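Local coordinates for hypothetical protein (PDB 2HX5) that probably hydrolyses 1,4-dihydroxy-2-naphthoyl-CoA to 1,4-dihydroxy-2-naphthoate and CoA, a step of phylloquinone biosynthesis, at residues W33-E36 against S37-S41. Numbering follows the deposited sequence.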
loop_
_atom_site.group_PDB
_atom_site.type_symbol
_atom_site.label_atom_id
_atom_site.label_comp_id
_atom_site.label_asym_id
_atom_site.label_seq_id
_atom_site.Cartn_x
_atom_site.Cartn_y
_atom_site.Cartn_z
ATOM N N TRP A 33 1.807 3.913 -9.375
ATOM C CA TRP A 33 1.862 3.523 -10.789
ATOM C C TRP A 33 2.870 4.364 -11.577
ATOM O O TRP A 33 3.570 3.884 -12.485
ATOM C CB TRP A 33 0.502 3.631 -11.471
ATOM C CG TRP A 33 -0.578 2.740 -10.864
ATOM C CD1 TRP A 33 -0.438 1.774 -9.934
ATOM C CD2 TRP A 33 -1.962 2.859 -11.104
ATOM N NE1 TRP A 33 -1.662 1.230 -9.621
ATOM C CE2 TRP A 33 -2.625 1.885 -10.321
ATOM C CE3 TRP A 33 -2.720 3.692 -11.935
ATOM C CZ2 TRP A 33 -4.016 1.741 -10.328
ATOM C CZ3 TRP A 33 -4.079 3.527 -11.950
ATOM C CH2 TRP A 33 -4.716 2.558 -11.154
ATOM N N CYS A 34 2.907 5.661 -11.278
ATOM C CA CYS A 34 3.901 6.520 -11.927
ATOM C C CYS A 34 5.319 6.095 -11.635
ATOM O O CYS A 34 6.138 5.878 -12.528
ATOM C CB CYS A 34 3.719 7.949 -11.470
ATOM S SG CYS A 34 2.232 8.830 -12.039
ATOM N N HIS A 35 5.610 5.885 -10.360
ATOM C CA HIS A 35 6.951 5.514 -9.974
ATOM C C HIS A 35 7.343 4.188 -10.604
ATOM O O HIS A 35 8.444 4.007 -11.160
ATOM C CB HIS A 35 7.099 5.494 -8.463
ATOM C CG HIS A 35 8.515 5.443 -7.944
ATOM N ND1 HIS A 35 9.355 4.352 -8.099
ATOM C CD2 HIS A 35 9.200 6.354 -7.216
ATOM C CE1 HIS A 35 10.494 4.615 -7.460
ATOM N NE2 HIS A 35 10.438 5.831 -6.962
ATOM N N GLU A 36 6.418 3.225 -10.538
ATOM C CA GLU A 36 6.721 1.931 -11.164
ATOM C C GLU A 36 6.912 2.043 -12.670
ATOM O O GLU A 36 7.757 1.361 -13.238
ATOM C CB GLU A 36 5.600 0.928 -10.906
ATOM C CG GLU A 36 5.416 0.533 -9.463
ATOM C CD GLU A 36 4.399 -0.569 -9.182
ATOM O OE1 GLU A 36 3.804 -1.043 -10.165
ATOM O OE2 GLU A 36 4.261 -0.945 -7.999
ATOM N N SER A 37 6.147 2.900 -13.347
ATOM C CA SER A 37 6.346 3.076 -14.798
ATOM C C SER A 37 7.662 3.749 -15.140
ATOM O O SER A 37 8.240 3.500 -16.189
ATOM C CB SER A 37 5.182 3.820 -15.453
ATOM O OG SER A 37 5.232 5.223 -15.225
ATOM N N TRP A 38 8.124 4.634 -14.261
ATOM C CA TRP A 38 9.430 5.260 -14.415
ATOM C C TRP A 38 10.534 4.174 -14.314
ATOM O O TRP A 38 11.430 4.082 -15.151
ATOM C CB TRP A 38 9.617 6.347 -13.368
ATOM C CG TRP A 38 11.034 6.874 -13.281
ATOM C CD1 TRP A 38 11.755 7.415 -14.276
ATOM C CD2 TRP A 38 11.844 6.920 -12.108
ATOM N NE1 TRP A 38 12.988 7.821 -13.808
ATOM C CE2 TRP A 38 13.073 7.521 -12.471
ATOM C CE3 TRP A 38 11.652 6.527 -10.780
ATOM C CZ2 TRP A 38 14.146 7.689 -11.539
ATOM C CZ3 TRP A 38 12.662 6.757 -9.871
ATOM C CH2 TRP A 38 13.899 7.311 -10.256
ATOM N N GLU A 39 10.426 3.311 -13.295
ATOM C CA GLU A 39 11.367 2.192 -13.179
ATOM C C GLU A 39 11.309 1.318 -14.431
ATOM O O GLU A 39 12.335 0.884 -14.952
ATOM C CB GLU A 39 11.037 1.359 -11.932
ATOM C CG GLU A 39 11.170 2.116 -10.633
ATOM C CD GLU A 39 10.651 1.321 -9.441
ATOM O OE1 GLU A 39 11.319 0.318 -9.068
ATOM O OE2 GLU A 39 9.584 1.726 -8.923
ATOM N N GLU A 40 10.097 0.983 -14.889
ATOM C CA GLU A 40 9.903 0.183 -16.122
ATOM C C GLU A 40 10.529 0.833 -17.339
ATOM O O GLU A 40 11.139 0.155 -18.192
ATOM C CB GLU A 40 8.419 -0.083 -16.405
ATOM C CG GLU A 40 8.222 -1.096 -17.464
ATOM C CD GLU A 40 6.754 -1.384 -17.750
ATOM O OE1 GLU A 40 5.871 -0.865 -17.040
ATOM O OE2 GLU A 40 6.482 -2.116 -18.742
ATOM N N SER A 41 10.395 2.149 -17.422
ATOM C CA SER A 41 11.006 2.885 -18.521
ATOM C C SER A 41 12.524 2.821 -18.562
ATOM O O SER A 41 13.131 2.578 -19.577
ATOM C CB SER A 41 10.535 4.333 -18.448
ATOM O OG SER A 41 11.005 5.070 -19.584
#
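His35 meets Trp38 and Glu39, three and four residues further along one helix, and illustrates how i/i+3 and i/i+4 spacing can fix a buried imidazole. With CG trans to the backbone N (chi1 -166°), its ring lies alongside the Trp38 side chain, which turns the edge of its six-membered ring onto one imidazole face; this T-shaped pair has planes at 87° and CZ3 of Trp38 3.8 Å from NE2 of His35. At the imidazole edge, ND1 of His35 donates to OE2 of Glu39 (2.8 Å), the acceptor lying in the ring plane, although the donor stands above the carboxylate plane. Replacing His35 with alanine removes both contacts and is likely to leave OE2 of Glu39 without this donor and the edge of Trp38 without its aromatic face. OE1 of Glu39 accepts a hydrogen bond from the backbone N of Phe16 of a neighbouring subunit and is hydrogen-bonded to a 2-ethoxyethanol, probably from the crystallisation liquor. On the sheet-facing side, OG of Ser37 bonds to O of Cys34 (2.9 Å), which also accepts the helical bond from Trp38 N. Glu36 forms salt bridges through OE1 to Arg12 and OE2 to Arg32. Helix 29-45 is the central helix of the hotdog fold: Cys34 and Ser37 rest on Phe104 of strand 99-108, with strands 85-96 and 111-124 touching the same helix.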